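Local coordinates for putative uncharacterized protein F9E10.5 (Arabidopsis thaliana, PDB 3AG7) that is required for chloroplast photorelocation movement, modulating chloroplast actin filaments, and is represented here by its auxilin-like J-domain with co-chaperone activity, at residues Lys17-Lys22 and Phe90-Glu95. Sequence-based numbering, arbitrary orientation.
Sequences KWSSGK and FELLQE
L92 CD1, reaching out from helix 80-100, meets both S19 and W18 near the C-terminal end of helix 5-19. L92 CD1 lies 3.7 Å from S19 CB, and the same methyl approaches the six-membered ring of W18 at its edge, near the ring plane, 4.3 Å from CZ3. L92 places its CG beside the backbone N and opposite the carbonyl carbon (chi1 -68°), and the second torsion then carries CD1 into the angle between the serine methylene and the indole rim. The nearest CA atoms, those of S19 and L92, are 8.1 Å apart, and the two segments bury 109 Å² in all.

The polar evidence lies within the first segment and its surroundings. S19 OG sits between its own N and carbonyl carbon and bonds back to I15 O, one helical turn earlier. S20 leaves helical geometry, and K22 N closes the turn on S19 O at 2.8 Å. K22 NZ also returns to W18 O at 3.0 Å, with a C=O...N angle of 145°. K22 NZ lies 3.2 Å above the plane of the indole on one face, offset toward the rim. T32 accepts bonds from both W18 NE1, through its carbonyl, and K22 NZ, through OG1.

No hydrogen bond crosses between the segments. F90 and L93 turn to helix 54-68 (A64, L65, L68), leaving L92 as the main contact of 90-95 with 17-22. The chemistry therefore implies van der Waals packing, chiefly through one leucine methyl, CD1, which joins the end of helix 5-19 to the J-domain helix 80-100, while the NE1 bond helps fix the indole and S19 OG is tied back within its own helix.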
loop_
_atom_site.group_PDB
_atom_site.type_symbol
_atom_site.label_atom_id
_atom_site.label_comp_id
_atom_site.label_asym_id
_atom_site.label_seq_id
_atom_site.Cartn_x
_atom_site.Cartn_y
_atom_site.Cartn_z
ATOM N N LYS A 17 8.958 7.328 -5.695
ATOM C CA LYS A 17 9.120 8.566 -4.944
ATOM C C LYS A 17 8.408 8.381 -3.609
ATOM O O LYS A 17 8.965 8.685 -2.563
ATOM C CB LYS A 17 8.579 9.768 -5.729
ATOM C CG LYS A 17 8.380 11.041 -4.924
ATOM C CD LYS A 17 7.381 12.023 -5.591
ATOM C CE LYS A 17 5.967 11.430 -5.858
ATOM N NZ LYS A 17 5.338 10.533 -4.795
ATOM N N TRP A 18 7.233 7.760 -3.650
ATOM C CA TRP A 18 6.466 7.554 -2.417
ATOM C C TRP A 18 7.155 6.592 -1.433
ATOM O O TRP A 18 7.173 6.828 -0.219
ATOM C CB TRP A 18 5.040 7.143 -2.742
ATOM C CG TRP A 18 4.230 6.769 -1.496
ATOM C CD1 TRP A 18 3.581 7.625 -0.652
ATOM C CD2 TRP A 18 3.973 5.462 -1.019
ATOM N NE1 TRP A 18 2.987 6.926 0.362
ATOM C CE2 TRP A 18 3.210 5.588 0.159
ATOM C CE3 TRP A 18 4.329 4.187 -1.463
ATOM C CZ2 TRP A 18 2.775 4.478 0.885
ATOM C CZ3 TRP A 18 3.942 3.107 -0.731
ATOM C CH2 TRP A 18 3.167 3.253 0.425
ATOM N N SER A 19 7.769 5.539 -1.941
ATOM C CA SER A 19 8.223 4.479 -1.083
ATOM C C SER A 19 9.641 4.742 -0.593
ATOM O O SER A 19 10.136 4.042 0.300
ATOM C CB SER A 19 8.152 3.127 -1.794
ATOM O OG SER A 19 9.028 3.059 -2.927
ATOM N N SER A 20 10.301 5.715 -1.220
ATOM C CA SER A 20 11.720 6.000 -0.900
ATOM C C SER A 20 11.919 6.235 0.584
ATOM O O SER A 20 11.279 7.114 1.171
ATOM C CB SER A 20 12.208 7.252 -1.606
ATOM O OG SER A 20 13.608 7.373 -1.382
ATOM N N GLY A 21 12.851 5.482 1.161
ATOM C CA GLY A 21 13.200 5.613 2.587
ATOM C C GLY A 21 12.124 5.051 3.495
ATOM O O GLY A 21 12.184 5.236 4.721
ATOM N N LYS A 22 11.158 4.357 2.898
ATOM C CA LYS A 22 10.092 3.695 3.672
ATOM C C LYS A 22 10.157 2.196 3.532
ATOM O O LYS A 22 9.509 1.468 4.271
ATOM C CB LYS A 22 8.725 4.155 3.180
ATOM C CG LYS A 22 8.486 5.643 3.293
ATOM C CD LYS A 22 7.066 5.926 2.852
ATOM C CE LYS A 22 6.785 7.392 2.912
ATOM N NZ LYS A 22 5.577 7.718 2.102
ATOM N N PHE A 90 1.321 -3.374 -2.853
ATOM C CA PHE A 90 1.073 -4.579 -2.074
ATOM C C PHE A 90 2.367 -5.348 -1.876
ATOM O O PHE A 90 2.593 -5.879 -0.809
ATOM C CB PHE A 90 0.045 -5.455 -2.812
ATOM C CG PHE A 90 -0.441 -6.608 -2.007
ATOM C CD1 PHE A 90 -1.178 -6.398 -0.845
ATOM C CD2 PHE A 90 -0.138 -7.893 -2.373
ATOM C CE1 PHE A 90 -1.636 -7.457 -0.112
ATOM C CE2 PHE A 90 -0.589 -8.979 -1.593
ATOM C CZ PHE A 90 -1.306 -8.752 -0.482
ATOM N N GLU A 91 3.185 -5.449 -2.924
ATOM C CA GLU A 91 4.546 -6.041 -2.765
ATOM C C GLU A 91 5.338 -5.381 -1.637
ATOM O O GLU A 91 5.944 -6.083 -0.807
ATOM C CB GLU A 91 5.353 -5.948 -4.058
ATOM C CG GLU A 91 4.841 -6.832 -5.156
ATOM C CD GLU A 91 5.691 -6.710 -6.428
ATOM O OE1 GLU A 91 6.547 -5.781 -6.531
ATOM O OE2 GLU A 91 5.508 -7.566 -7.318
ATOM N N LEU A 92 5.317 -4.042 -1.583
ATOM C CA LEU A 92 6.039 -3.292 -0.539
ATOM C C LEU A 92 5.463 -3.594 0.814
ATOM O O LEU A 92 6.208 -3.853 1.753
ATOM C CB LEU A 92 6.003 -1.792 -0.805
ATOM C CG LEU A 92 6.794 -1.331 -2.033
ATOM C CD1 LEU A 92 6.287 0.017 -2.522
ATOM C CD2 LEU A 92 8.297 -1.282 -1.746
ATOM N N LEU A 93 4.132 -3.621 0.894
ATOM C CA LEU A 93 3.445 -3.878 2.165
ATOM C C LEU A 93 3.798 -5.273 2.683
ATOM O O LEU A 93 4.124 -5.441 3.873
ATOM C CB LEU A 93 1.928 -3.705 2.010
ATOM C CG LEU A 93 1.487 -2.244 1.950
ATOM C CD1 LEU A 93 -0.032 -2.164 1.819
ATOM C CD2 LEU A 93 1.899 -1.443 3.192
ATOM N N GLN A 94 3.770 -6.276 1.799
ATOM C CA GLN A 94 4.045 -7.644 2.255
ATOM C C GLN A 94 5.459 -7.788 2.800
ATOM O O GLN A 94 5.688 -8.529 3.757
ATOM C CB GLN A 94 3.827 -8.644 1.120
ATOM C CG GLN A 94 2.403 -8.845 0.764
ATOM C CD GLN A 94 2.106 -10.305 0.490
ATOM O OE1 GLN A 94 2.279 -10.789 -0.631
ATOM N NE2 GLN A 94 1.668 -11.028 1.533
ATOM N N GLU A 95 6.412 -7.155 2.126
ATOM C CA GLU A 95 7.835 -7.239 2.495
ATOM C C GLU A 95 7.959 -6.583 3.861
ATOM O O GLU A 95 8.694 -7.068 4.725
ATOM C CB GLU A 95 8.671 -6.484 1.432
ATOM C CG GLU A 95 10.201 -6.263 1.743
ATOM C CD GLU A 95 10.954 -5.047 1.019
ATOM O OE1 GLU A 95 10.400 -4.157 0.249
ATOM O OE2 GLU A 95 12.191 -4.988 1.280
#